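Local coordinates for SusD homolog (Bacteroides thetaiotaomicron VPI-5482, PDB 3IHV), which probably binds sugars or glycans at the bacterial outer membrane for their uptake, at residues N46-S52 and S464-R470; E119-L123 and Y191-K195; L170-C174 and L201-Y206; Y479-Q484 and V504-E510. The contacts are given in a common frame with arbitrary orientation. Residue numbers count along the deposited sequence, not the author numbering.

Interaction 1: N46-S52 and S464-R470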
loop_
_atom_site.group_PDB
_atom_site.type_symbol
_atom_site.label_atom_id
_atom_site.label_comp_id
_atom_site.label_asym_id
_atom_site.label_seq_id
_atom_site.Cartn_x
_atom_site.Cartn_y
_atom_site.Cartn_z
ATOM N N ASN A 46 -7.463 4.148 -1.724
ATOM C CA ASN A 46 -6.779 3.637 -2.904
ATOM C C ASN A 46 -7.725 3.102 -3.961
ATOM O O ASN A 46 -7.294 2.406 -4.868
ATOM C CB ASN A 46 -5.844 2.524 -2.440
ATOM C CG ASN A 46 -4.785 3.044 -1.481
ATOM O OD1 ASN A 46 -4.286 4.129 -1.675
ATOM N ND2 ASN A 46 -4.431 2.257 -0.453
ATOM N N LEU A 47 -9.000 3.402 -3.814
ATOM C CA LEU A 47 -9.997 2.926 -4.752
ATOM C C LEU A 47 -10.293 3.911 -5.855
ATOM O O LEU A 47 -9.923 5.100 -5.804
ATOM C CB LEU A 47 -11.263 2.573 -3.980
ATOM C CG LEU A 47 -11.132 1.370 -3.067
ATOM C CD1 LEU A 47 -12.299 1.377 -2.079
ATOM C CD2 LEU A 47 -11.088 0.054 -3.862
ATOM N N GLY A 48 -10.953 3.421 -6.896
ATOM C CA GLY A 48 -11.400 4.294 -7.985
ATOM C C GLY A 48 -10.389 4.465 -9.074
ATOM O O GLY A 48 -9.957 5.586 -9.393
ATOM N N THR A 49 -10.007 3.338 -9.662
ATOM C CA THR A 49 -8.998 3.311 -10.722
ATOM C C THR A 49 -9.470 2.421 -11.881
ATOM O O THR A 49 -10.675 2.150 -12.033
ATOM C CB THR A 49 -7.664 2.720 -10.167
ATOM O OG1 THR A 49 -7.849 1.347 -9.820
ATOM C CG2 THR A 49 -7.221 3.494 -8.905
ATOM N N ASP A 50 -8.522 2.000 -12.735
ATOM C CA ASP A 50 -8.818 1.052 -13.788
ATOM C C ASP A 50 -8.955 -0.383 -13.306
ATOM O O ASP A 50 -9.420 -1.227 -14.070
ATOM C CB ASP A 50 -7.814 1.136 -14.929
ATOM C CG ASP A 50 -6.352 1.040 -14.486
ATOM O OD1 ASP A 50 -6.017 1.295 -13.288
ATOM O OD2 ASP A 50 -5.514 0.751 -15.385
ATOM N N ILE A 51 -8.553 -0.666 -12.070
ATOM C CA ILE A 51 -8.616 -2.027 -11.560
ATOM C C ILE A 51 -9.613 -2.263 -10.446
ATOM O O ILE A 51 -10.096 -3.376 -10.325
ATOM C CB ILE A 51 -7.185 -2.551 -11.152
ATOM C CG1 ILE A 51 -6.679 -1.991 -9.842
ATOM C CG2 ILE A 51 -6.197 -2.304 -12.311
ATOM C CD1 ILE A 51 -5.350 -2.607 -9.315
ATOM N N SER A 52 -9.946 -1.229 -9.643
ATOM C CA SER A 52 -10.864 -1.438 -8.565
ATOM C C SER A 52 -11.686 -0.212 -8.241
ATOM O O SER A 52 -11.312 0.937 -8.570
ATOM C CB SER A 52 -10.138 -1.955 -7.304
ATOM O OG SER A 52 -9.410 -0.943 -6.697
ATOM N N SER A 464 -1.964 -5.774 -7.963
ATOM C CA SER A 464 -3.364 -5.406 -7.920
ATOM C C SER A 464 -3.913 -5.436 -6.517
ATOM O O SER A 464 -3.604 -6.347 -5.779
ATOM C CB SER A 464 -4.213 -6.332 -8.816
ATOM O OG SER A 464 -4.156 -7.695 -8.426
ATOM N N PHE A 465 -4.677 -4.376 -6.152
ATOM C CA PHE A 465 -5.407 -4.299 -4.885
ATOM C C PHE A 465 -4.517 -4.055 -3.648
ATOM O O PHE A 465 -5.047 -3.878 -2.551
ATOM C CB PHE A 465 -6.326 -5.511 -4.686
ATOM C CG PHE A 465 -7.004 -5.930 -5.945
ATOM C CD1 PHE A 465 -7.771 -5.015 -6.672
ATOM C CD2 PHE A 465 -6.848 -7.225 -6.445
ATOM C CE1 PHE A 465 -8.357 -5.396 -7.870
ATOM C CE2 PHE A 465 -7.432 -7.584 -7.648
ATOM C CZ PHE A 465 -8.171 -6.664 -8.367
ATOM N N GLU A 466 -3.192 -4.028 -3.822
ATOM C CA GLU A 466 -2.256 -3.828 -2.701
ATOM C C GLU A 466 -1.984 -2.326 -2.379
ATOM O O GLU A 466 -1.078 -2.001 -1.612
ATOM C CB GLU A 466 -0.943 -4.548 -2.976
ATOM C CG GLU A 466 -1.075 -6.051 -3.049
ATOM C CD GLU A 466 0.208 -6.736 -3.458
ATOM O OE1 GLU A 466 1.271 -6.530 -2.811
ATOM O OE2 GLU A 466 0.157 -7.506 -4.443
ATOM N N GLY A 467 -2.764 -1.436 -2.988
ATOM C CA GLY A 467 -2.776 -0.029 -2.612
ATOM C C GLY A 467 -1.915 0.928 -3.388
ATOM O O GLY A 467 -1.723 2.066 -2.939
ATOM N N HIS A 468 -1.421 0.495 -4.536
ATOM C CA HIS A 468 -0.499 1.305 -5.331
ATOM C C HIS A 468 -1.054 1.915 -6.586
ATOM O O HIS A 468 -0.487 2.883 -7.119
ATOM C CB HIS A 468 0.710 0.434 -5.744
ATOM C CG HIS A 468 1.304 -0.296 -4.588
ATOM N ND1 HIS A 468 1.840 0.364 -3.492
ATOM C CD2 HIS A 468 1.303 -1.613 -4.283
ATOM C CE1 HIS A 468 2.192 -0.535 -2.587
ATOM N NE2 HIS A 468 1.881 -1.739 -3.045
ATOM N N ARG A 469 -2.149 1.379 -7.096
ATOM C CA ARG A 469 -2.567 1.803 -8.418
ATOM C C ARG A 469 -2.898 3.286 -8.552
ATOM O O ARG A 469 -2.463 3.964 -9.491
ATOM C CB ARG A 469 -3.722 0.936 -8.918
ATOM C CG ARG A 469 -4.069 1.202 -10.381
ATOM C CD ARG A 469 -2.907 0.867 -11.281
ATOM N NE ARG A 469 -3.245 0.814 -12.699
ATOM C CZ ARG A 469 -2.364 0.444 -13.620
ATOM N NH1 ARG A 469 -1.117 0.141 -13.272
ATOM N NH2 ARG A 469 -2.708 0.407 -14.902
ATOM N N ARG A 470 -3.718 3.780 -7.639
ATOM C CA ARG A 470 -4.099 5.192 -7.706
ATOM C C ARG A 470 -2.901 6.116 -7.586
ATOM O O ARG A 470 -2.739 7.071 -8.383
ATOM C CB ARG A 470 -5.135 5.473 -6.644
ATOM C CG ARG A 470 -5.691 6.889 -6.682
ATOM C CD ARG A 470 -7.006 6.952 -5.943
ATOM N NE ARG A 470 -7.414 8.334 -5.735
ATOM C CZ ARG A 470 -8.641 8.760 -5.485
ATOM N NH1 ARG A 470 -9.645 7.917 -5.368
ATOM N NH2 ARG A 470 -8.850 10.059 -5.299
HETATM O O HOH W 1 -4.844 2.050 -5.661
#
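An ST turn at Thr49, in the loop between helix 40-44 and strand 52-54, meets the loop that leads into helix 469-475 in the buried interior of this SusD-family fold. Thr49 OG1 accepts from Ile51 N at 3.1 Å, closing the turn. Asp50 meets the Arg469 guanidinium side-on in a bidentate salt bridge: Arg469 NE to Asp50 OD1 and Arg469 NH2 to Asp50 OD2 are both 2.9 Å. Arg470 NH1 gives a 2.9 Å hydrogen bond to Leu47 O, while its NH2 holds Asn68. Ile51, pointing toward the other segment, packs its CD1 3.7 Å from Ser464 CA and 3.9 Å from Arg469 CB. Gly467, at phi 96°, must be glycine: a CB would jam against the carbonyl O of Glu466 and crowd Asn46 ND2, which is hydrogen-bonded to Leu41 O. A water bridges Asn46 O and Arg470 N. The two arginines thus satisfy a carboxylate and a carbonyl, joining distant segments by directional polar bonds as well as apolar packing.

Interaction 2: E119-L123 and Y191-K195. With EDO (1,2-ethanediol), chain N.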
loop_
_atom_site.group_PDB
_atom_site.type_symbol
_atom_site.label_atom_id
_atom_site.label_comp_id
_atom_site.label_asym_id
_atom_site.label_seq_id
_atom_site.Cartn_x
_atom_site.Cartn_y
_atom_site.Cartn_z
ATOM N N GLU A 119 15.568 2.845 12.300
ATOM C CA GLU A 119 14.164 2.393 12.196
ATOM C C GLU A 119 13.196 3.536 12.387
ATOM O O GLU A 119 12.245 3.675 11.622
ATOM C CB GLU A 119 13.846 1.277 13.191
ATOM C CG GLU A 119 14.606 -0.005 12.922
ATOM C CD GLU A 119 14.245 -1.079 13.915
ATOM O OE1 GLU A 119 13.029 -1.388 14.003
ATOM O OE2 GLU A 119 15.148 -1.611 14.615
ATOM N N ALA A 120 13.454 4.388 13.358
ATOM C CA ALA A 120 12.568 5.532 13.605
ATOM C C ALA A 120 12.616 6.517 12.471
ATOM O O ALA A 120 11.579 7.102 12.104
ATOM C CB ALA A 120 12.921 6.219 14.968
ATOM N N ARG A 121 13.805 6.758 11.935
ATOM C CA ARG A 121 13.968 7.665 10.821
ATOM C C ARG A 121 13.301 7.088 9.571
ATOM O O ARG A 121 12.728 7.860 8.793
ATOM C CB ARG A 121 15.450 7.992 10.553
ATOM C CG ARG A 121 16.098 8.817 11.640
ATOM C CD ARG A 121 17.454 9.409 11.232
ATOM N NE ARG A 121 17.311 10.446 10.207
ATOM C CZ ARG A 121 18.307 11.209 9.745
ATOM N NH1 ARG A 121 19.546 11.060 10.186
ATOM N NH2 ARG A 121 18.065 12.117 8.822
ATOM N N ALA A 122 13.402 5.771 9.362
ATOM C CA ALA A 122 12.741 5.132 8.218
ATOM C C ALA A 122 11.221 5.300 8.336
ATOM O O ALA A 122 10.556 5.626 7.361
ATOM C CB ALA A 122 13.135 3.645 8.090
ATOM N N LEU A 123 10.685 5.102 9.533
ATOM C CA LEU A 123 9.252 5.277 9.778
ATOM C C LEU A 123 8.861 6.728 9.512
ATOM O O LEU A 123 7.856 6.999 8.844
ATOM C CB LEU A 123 8.913 4.866 11.189
ATOM C CG LEU A 123 8.785 3.344 11.438
ATOM C CD1 LEU A 123 8.904 3.032 12.918
ATOM C CD2 LEU A 123 7.502 2.756 10.807
ATOM N N TYR A 191 8.908 -7.839 10.650
ATOM C CA TYR A 191 8.020 -6.687 10.419
ATOM C C TYR A 191 8.615 -5.365 10.861
ATOM O O TYR A 191 7.885 -4.400 11.108
ATOM C CB TYR A 191 6.650 -6.891 11.091
ATOM C CG TYR A 191 5.969 -8.205 10.754
ATOM C CD1 TYR A 191 5.361 -8.407 9.534
ATOM C CD2 TYR A 191 5.917 -9.250 11.694
ATOM C CE1 TYR A 191 4.721 -9.615 9.228
ATOM C CE2 TYR A 191 5.300 -10.443 11.389
ATOM C CZ TYR A 191 4.708 -10.619 10.163
ATOM O OH TYR A 191 4.093 -11.802 9.852
ATOM N N ARG A 192 9.944 -5.332 11.006
ATOM C CA ARG A 192 10.654 -4.129 11.318
ATOM C C ARG A 192 11.566 -3.769 10.136
ATOM O O ARG A 192 11.931 -4.623 9.292
ATOM C CB ARG A 192 11.457 -4.296 12.597
ATOM C CG ARG A 192 10.534 -4.338 13.799
ATOM C CD ARG A 192 11.156 -4.725 15.008
ATOM N NE ARG A 192 12.250 -3.858 15.383
ATOM C CZ ARG A 192 13.011 -4.098 16.434
ATOM N NH1 ARG A 192 12.746 -5.127 17.234
ATOM N NH2 ARG A 192 14.044 -3.303 16.697
ATOM N N PHE A 193 11.879 -2.497 10.037
ATOM C CA PHE A 193 12.770 -2.023 9.001
ATOM C C PHE A 193 14.177 -2.642 9.081
ATOM O O PHE A 193 14.820 -2.674 10.143
ATOM C CB PHE A 193 12.945 -0.493 9.063
ATOM C CG PHE A 193 11.958 0.262 8.212
ATOM C CD1 PHE A 193 12.170 0.375 6.847
ATOM C CD2 PHE A 193 10.842 0.855 8.762
ATOM C CE1 PHE A 193 11.278 1.050 6.030
ATOM C CE2 PHE A 193 9.936 1.543 7.938
ATOM C CZ PHE A 193 10.168 1.645 6.581
ATOM N N SER A 194 14.646 -3.048 7.914
ATOM C CA SER A 194 15.998 -3.512 7.669
ATOM C C SER A 194 16.440 -2.823 6.380
ATOM O O SER A 194 15.636 -2.163 5.731
ATOM C CB SER A 194 16.082 -5.009 7.547
ATOM O OG SER A 194 15.893 -5.611 8.832
ATOM N N LYS A 195 17.690 -3.026 5.989
ATOM C CA LYS A 195 18.261 -2.288 4.863
ATOM C C LYS A 195 17.503 -2.439 3.560
ATOM O O LYS A 195 17.358 -1.466 2.801
ATOM C CB LYS A 195 19.740 -2.652 4.632
ATOM C CG LYS A 195 20.439 -1.562 3.835
ATOM C CD LYS A 195 21.797 -1.950 3.280
ATOM C CE LYS A 195 22.809 -2.335 4.304
ATOM N NZ LYS A 195 23.247 -1.209 5.213
HETATM C C1 EDO N . 7.288 -1.517 9.010
HETATM O O1 EDO N . 8.321 -2.524 9.052
HETATM C C2 EDO N . 5.898 -2.170 8.933
HETATM O O2 EDO N . 5.645 -3.155 9.945
#
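Phe193 lays its ring against helix 107-135, with Ala122 CB over one face: CB lies 3.5 Å from the ring centroid and 7° off the normal, a CH-pi contact, and 3.6 Å from Phe193 CG. A small residue such as alanine lets the flat ring come so near the helix. Leu123 closes the ring edge, CD2 to Phe193 CE2 being 4.0 Å. One turn earlier in the helix, Glu119 meets Arg192 in a bidentate salt bridge, with Arg192 NE to Glu119 OE1 and Arg192 NH2 to Glu119 OE2 each 2.9 Å. The same carboxylate also takes a hydrogen bond from Tyr28 and a salt bridge from Arg186, which suits a buried acid. A 1,2-ethanediol, probably from the crystallisation liquor, hydrogen-bonds through O1 to Tyr191 O at 2.8 Å. The 191-195 segment crosses helix 107-135, touching it through Arg192 and Phe193, just before helix 195-210 begins, with helix 17-29 touching Glu119, Leu123 and Arg192, and helix 159-176 reaching Ala122 through Ala173.

Interaction 3: L170-C174 and L201-Y206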
loop_
_atom_site.group_PDB
_atom_site.type_symbol
_atom_site.label_atom_id
_atom_site.label_comp_id
_atom_site.label_asym_id
_atom_site.label_seq_id
_atom_site.Cartn_x
_atom_site.Cartn_y
_atom_site.Cartn_z
ATOM N N LEU A 170 15.749 8.270 4.955
ATOM C CA LEU A 170 15.929 6.942 4.380
ATOM C C LEU A 170 17.402 6.648 4.088
ATOM O O LEU A 170 17.849 5.495 4.241
ATOM C CB LEU A 170 15.055 6.750 3.131
ATOM C CG LEU A 170 13.572 6.788 3.465
ATOM C CD1 LEU A 170 12.713 6.806 2.182
ATOM C CD2 LEU A 170 13.194 5.607 4.332
ATOM N N LEU A 171 18.162 7.656 3.651
ATOM C CA LEU A 171 19.594 7.452 3.404
ATOM C C LEU A 171 20.314 7.018 4.681
ATOM O O LEU A 171 21.173 6.115 4.625
ATOM C CB LEU A 171 20.287 8.675 2.771
ATOM C CG LEU A 171 20.006 8.937 1.302
ATOM C CD1 LEU A 171 20.635 10.314 0.878
ATOM C CD2 LEU A 171 20.562 7.792 0.439
ATOM N N TYR A 172 19.990 7.635 5.821
ATOM C CA TYR A 172 20.565 7.185 7.080
ATOM C C TYR A 172 20.185 5.711 7.367
ATOM O O TYR A 172 21.039 4.924 7.733
ATOM C CB TYR A 172 20.089 8.061 8.242
ATOM C CG TYR A 172 20.675 7.689 9.582
ATOM C CD1 TYR A 172 20.111 6.689 10.361
ATOM C CD2 TYR A 172 21.777 8.376 10.094
ATOM C CE1 TYR A 172 20.632 6.365 11.621
ATOM C CE2 TYR A 172 22.312 8.048 11.351
ATOM C CZ TYR A 172 21.724 7.057 12.103
ATOM O OH TYR A 172 22.246 6.740 13.313
ATOM N N ALA A 173 18.921 5.337 7.159
ATOM C CA ALA A 173 18.470 3.947 7.417
ATOM C C ALA A 173 19.174 2.968 6.462
ATOM O O ALA A 173 19.574 1.887 6.885
ATOM C CB ALA A 173 16.928 3.843 7.346
ATOM N N CYS A 174 19.380 3.368 5.208
ATOM C CA CYS A 174 20.138 2.551 4.266
ATOM C C CYS A 174 21.570 2.333 4.757
ATOM O O CYS A 174 22.122 1.245 4.597
ATOM C CB CYS A 174 20.213 3.189 2.875
ATOM S SG CYS A 174 18.606 3.216 1.994
ATOM N N LEU A 201 12.066 1.369 -0.239
ATOM C CA LEU A 201 11.208 2.523 -0.066
ATOM C C LEU A 201 11.842 3.772 -0.682
ATOM O O LEU A 201 11.146 4.550 -1.320
ATOM C CB LEU A 201 10.862 2.737 1.412
ATOM C CG LEU A 201 9.930 3.931 1.683
ATOM C CD1 LEU A 201 8.619 3.766 0.963
ATOM C CD2 LEU A 201 9.715 4.076 3.183
ATOM N N LEU A 202 13.143 3.945 -0.512
ATOM C CA LEU A 202 13.839 5.099 -1.096
ATOM C C LEU A 202 13.720 5.076 -2.628
ATOM O O LEU A 202 13.561 6.119 -3.249
ATOM C CB LEU A 202 15.286 5.160 -0.635
ATOM C CG LEU A 202 16.068 6.372 -1.122
ATOM C CD1 LEU A 202 15.327 7.682 -0.795
ATOM C CD2 LEU A 202 17.523 6.368 -0.580
ATOM N N THR A 203 13.770 3.892 -3.223
ATOM C CA THR A 203 13.562 3.754 -4.669
ATOM C C THR A 203 12.188 4.305 -5.047
ATOM O O THR A 203 12.059 5.065 -6.003
ATOM C CB THR A 203 13.652 2.262 -5.090
ATOM O OG1 THR A 203 14.926 1.743 -4.734
ATOM C CG2 THR A 203 13.379 2.041 -6.586
ATOM N N LYS A 204 11.159 3.903 -4.306
ATOM C CA LYS A 204 9.788 4.371 -4.598
ATOM C C LYS A 204 9.630 5.884 -4.393
ATOM O O LYS A 204 8.943 6.544 -5.136
ATOM C CB LYS A 204 8.736 3.583 -3.843
ATOM C CG LYS A 204 7.278 4.013 -4.124
ATOM C CD LYS A 204 6.262 3.087 -3.480
ATOM C CE LYS A 204 6.093 1.826 -4.298
ATOM N NZ LYS A 204 4.950 1.004 -3.857
ATOM N N VAL A 205 10.272 6.399 -3.359
ATOM C CA VAL A 205 10.290 7.850 -3.095
ATOM C C VAL A 205 10.920 8.584 -4.229
ATOM O O VAL A 205 10.354 9.552 -4.730
ATOM C CB VAL A 205 11.039 8.119 -1.755
ATOM C CG1 VAL A 205 11.439 9.618 -1.588
ATOM C CG2 VAL A 205 10.229 7.567 -0.568
ATOM N N TYR A 206 12.098 8.137 -4.683
ATOM C CA TYR A 206 12.717 8.799 -5.813
ATOM C C TYR A 206 11.886 8.711 -7.081
ATOM O O TYR A 206 11.796 9.699 -7.818
ATOM C CB TYR A 206 14.101 8.232 -6.126
ATOM C CG TYR A 206 15.214 8.594 -5.150
ATOM C CD1 TYR A 206 15.450 9.925 -4.794
ATOM C CD2 TYR A 206 16.138 7.656 -4.766
ATOM C CE1 TYR A 206 16.499 10.265 -3.917
ATOM C CE2 TYR A 206 17.216 7.983 -3.944
ATOM C CZ TYR A 206 17.413 9.294 -3.552
ATOM O OH TYR A 206 18.467 9.623 -2.722
#
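This is apolar packing between two helices, 159-176 and 195-210, in the helical N-terminal half of the protein. The short segments run nearly antiparallel, at 152° between their N-to-C directions, and their axes approach to 10.7 Å, a spacing that leaves room for leucine side chains between the backbones. Leu170 is the main intruder. Its CD1 comes within 3.9 Å of Leu202 CA and 3.8 Å of Val205 CG2, while its CD2 lies 4.0 Å from Leu201 CD2, so the two methyls of one branched side chain touch three residues spread over a turn of the facing helix. Leu202 in turn packs on the first helix: its CD1 is 4.0 Å from Leu170 CB, and its CD2 is 3.5 Å from Leu171 CD2 and 4.2 Å from Cys174 SG. The pairing is consistent with the tetratricopeptide-repeat-like helical scaffold of SusD proteins. Cysteine suits its place because its short side chain fills the space beside Leu202 without pushing the helices apart. At the more exposed margin, Leu171 CD2 lies 4.2 Å from Tyr206 OH, and that hydroxyl is hydrogen-bonded to Glu167, one turn earlier in the first helix. Helix 219-232 packs on the Tyr206 side chain, and helix 107-135 meets Ala173 through Ala122.

Interaction 4: Y479-Q484 and V504-E510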
loop_
_atom_site.group_PDB
_atom_site.type_symbol
_atom_site.label_atom_id
_atom_site.label_comp_id
_atom_site.label_asym_id
_atom_site.label_seq_id
_atom_site.Cartn_x
_atom_site.Cartn_y
_atom_site.Cartn_z
ATOM N N TYR A 479 -4.209 10.084 -13.911
ATOM C CA TYR A 479 -5.313 9.607 -13.077
ATOM C C TYR A 479 -6.664 9.952 -13.694
ATOM O O TYR A 479 -7.465 9.060 -13.996
ATOM C CB TYR A 479 -5.200 10.121 -11.642
ATOM C CG TYR A 479 -6.315 9.634 -10.811
ATOM C CD1 TYR A 479 -6.558 8.284 -10.703
ATOM C CD2 TYR A 479 -7.176 10.515 -10.134
ATOM C CE1 TYR A 479 -7.629 7.788 -9.922
ATOM C CE2 TYR A 479 -8.236 10.032 -9.383
ATOM C CZ TYR A 479 -8.443 8.662 -9.273
ATOM O OH TYR A 479 -9.502 8.145 -8.575
ATOM N N TYR A 480 -6.900 11.232 -13.945
ATOM C CA TYR A 480 -8.163 11.618 -14.584
ATOM C C TYR A 480 -8.356 10.932 -15.944
ATOM O O TYR A 480 -9.433 10.428 -16.219
ATOM C CB TYR A 480 -8.235 13.125 -14.750
ATOM C CG TYR A 480 -9.483 13.614 -15.438
ATOM C CD1 TYR A 480 -10.696 13.749 -14.744
ATOM C CD2 TYR A 480 -9.460 13.978 -16.772
ATOM C CE1 TYR A 480 -11.854 14.199 -15.396
ATOM C CE2 TYR A 480 -10.593 14.429 -17.409
ATOM C CZ TYR A 480 -11.792 14.538 -16.732
ATOM O OH TYR A 480 -12.902 14.986 -17.421
ATOM N N LYS A 481 -7.325 10.940 -16.799
ATOM C CA LYS A 481 -7.393 10.283 -18.123
ATOM C C LYS A 481 -7.816 8.806 -17.982
ATOM O O LYS A 481 -8.612 8.301 -18.769
ATOM C CB LYS A 481 -5.995 10.359 -18.770
ATOM C CG LYS A 481 -5.814 9.745 -20.145
ATOM C CD LYS A 481 -4.310 9.754 -20.569
ATOM C CE LYS A 481 -4.082 9.291 -22.028
ATOM N N THR A 482 -7.257 8.119 -16.999
ATOM C CA THR A 482 -7.538 6.676 -16.800
ATOM C C THR A 482 -8.950 6.424 -16.291
ATOM O O THR A 482 -9.618 5.476 -16.722
ATOM C CB THR A 482 -6.470 6.059 -15.886
ATOM O OG1 THR A 482 -5.197 6.281 -16.493
ATOM C CG2 THR A 482 -6.696 4.534 -15.673
ATOM N N VAL A 483 -9.424 7.269 -15.379
ATOM C CA VAL A 483 -10.805 7.128 -14.882
ATOM C C VAL A 483 -11.767 7.338 -16.059
ATOM O O VAL A 483 -12.703 6.571 -16.268
ATOM C CB VAL A 483 -11.102 8.090 -13.701
ATOM C CG1 VAL A 483 -12.638 8.134 -13.350
ATOM C CG2 VAL A 483 -10.236 7.727 -12.483
ATOM N N GLN A 484 -11.514 8.370 -16.853
ATOM C CA GLN A 484 -12.340 8.657 -18.024
ATOM C C GLN A 484 -12.297 7.524 -19.041
ATOM O O GLN A 484 -13.321 7.117 -19.561
ATOM C CB GLN A 484 -11.851 9.972 -18.668
ATOM C CG GLN A 484 -12.243 11.187 -17.830
ATOM C CD GLN A 484 -13.711 11.537 -17.993
ATOM O OE1 GLN A 484 -14.189 11.724 -19.108
ATOM N NE2 GLN A 484 -14.437 11.600 -16.890
ATOM N N VAL A 504 -17.212 6.551 -9.619
ATOM C CA VAL A 504 -16.025 7.403 -9.522
ATOM C C VAL A 504 -15.895 8.337 -10.728
ATOM O O VAL A 504 -15.493 9.482 -10.558
ATOM C CB VAL A 504 -14.722 6.580 -9.259
ATOM C CG1 VAL A 504 -14.405 5.614 -10.437
ATOM C CG2 VAL A 504 -13.537 7.500 -8.976
ATOM N N ALA A 505 -16.257 7.890 -11.938
ATOM C CA ALA A 505 -16.173 8.797 -13.119
ATOM C C ALA A 505 -17.120 9.998 -13.067
ATOM O O ALA A 505 -16.863 11.014 -13.695
ATOM C CB ALA A 505 -16.420 8.043 -14.443
ATOM N N THR A 506 -18.247 9.890 -12.383
ATOM C CA THR A 506 -19.179 11.000 -12.290
ATOM C C THR A 506 -18.558 12.229 -11.615
ATOM O O THR A 506 -18.797 13.357 -12.036
ATOM C CB THR A 506 -20.422 10.539 -11.487
ATOM O OG1 THR A 506 -20.997 9.441 -12.177
ATOM C CG2 THR A 506 -21.480 11.644 -11.281
ATOM N N TYR A 507 -17.707 12.002 -10.624
ATOM C CA TYR A 507 -17.224 13.092 -9.758
ATOM C C TYR A 507 -15.750 13.454 -9.863
ATOM O O TYR A 507 -15.358 14.546 -9.445
ATOM C CB TYR A 507 -17.495 12.663 -8.315
ATOM C CG TYR A 507 -18.938 12.299 -8.052
ATOM C CD1 TYR A 507 -19.898 13.293 -7.895
ATOM C CD2 TYR A 507 -19.342 10.974 -7.958
ATOM C CE1 TYR A 507 -21.185 12.984 -7.663
ATOM C CE2 TYR A 507 -20.658 10.650 -7.680
ATOM C CZ TYR A 507 -21.565 11.666 -7.528
ATOM O OH TYR A 507 -22.891 11.419 -7.293
ATOM N N THR A 508 -14.917 12.535 -10.378
ATOM C CA THR A 508 -13.463 12.758 -10.468
ATOM C C THR A 508 -13.184 13.945 -11.361
ATOM O O THR A 508 -13.673 14.020 -12.501
ATOM C CB THR A 508 -12.718 11.523 -10.984
ATOM O OG1 THR A 508 -12.961 10.442 -10.068
ATOM C CG2 THR A 508 -11.220 11.766 -11.076
ATOM N N GLU A 509 -12.429 14.895 -10.827
ATOM C CA GLU A 509 -12.184 16.166 -11.504
ATOM C C GLU A 509 -10.713 16.364 -11.759
ATOM O O GLU A 509 -9.878 16.239 -10.873
ATOM C CB GLU A 509 -12.768 17.295 -10.652
ATOM C CG GLU A 509 -12.664 18.706 -11.244
ATOM C CD GLU A 509 -13.380 19.776 -10.398
ATOM O OE1 GLU A 509 -14.246 19.436 -9.541
ATOM O OE2 GLU A 509 -13.077 20.973 -10.622
ATOM N N GLU A 510 -10.382 16.719 -12.988
ATOM C CA GLU A 510 -8.997 16.892 -13.355
ATOM C C GLU A 510 -8.448 18.104 -12.641
ATOM O O GLU A 510 -9.077 19.135 -12.611
ATOM C CB GLU A 510 -8.871 17.103 -14.862
ATOM C CG GLU A 510 -7.443 17.037 -15.330
ATOM C CD GLU A 510 -7.336 17.078 -16.832
ATOM O OE1 GLU A 510 -8.247 17.609 -17.521
ATOM O OE2 GLU A 510 -6.328 16.551 -17.326
HETATM O O HOH W 2 -14.224 11.649 -14.103
#
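A helix packs here on a short, weakly bonded helical turn and the extended chain that follows it, in the C-terminal part of this SusD-family protein: helix 479-493 against residues 504-510. The apolar part is centred on Val483, whose CG1 lies 3.9 Å from Ala505 CB and 4.2 Å from Val504 CG1; a beta-branched side chain opposite a small alanine lets the backbones close to 5.9 Å between the CA atoms of Val483 and Ala505. The aromatic part comes from two tyrosines. Tyr480 takes Glu510 CB over its face, 3.7 Å from the ring centroid and 16° off the normal, a CH-pi contact that uses the aliphatic base of a glutamate while its carboxylate can remain at the surface. Tyr479 CE2 is 3.8 Å from Thr508 CG2, and its hydroxyl is hydrogen-bonded to Gly48 in the loop after helix 40-44. The polar part has no direct hydrogen bond between the segments. Instead, Thr508 steadies its own turn, OG1 donating to Val504 O at 2.8 Å, and one water spans the gap: it accepts from Gln484 NE2 at 2.8 Å and donates to Ala505 O at 2.7 Å and Thr508 O at 2.9 Å.

The four contacts form two close pairs. Interactions 2 and 3 have centres 11 Å apart, alternate along the chain and touch: Lys195 NZ lies 2.8 Å from Cys174 O, probably hydrogen-bonded, and Ala122 packs on Ala173, so helices 107-135, 159-176 and 195-210 form one packed unit. Interactions 1 and 4, centres 13 Å apart, meet where Gly48 O and Tyr479 OH are 2.7 Å apart, and use the consecutive helices 469-475 and 479-493. The pairs connect where His468 ND1 packs 3.2 Å from Lys204 NZ. Interactions 2 and 4, centres 35 Å apart, lie on opposite sides of the chain's centre. Interaction 1, spanning 2 and 3 along the chain, brings an early loop onto C-terminal helices, joining both halves in one body.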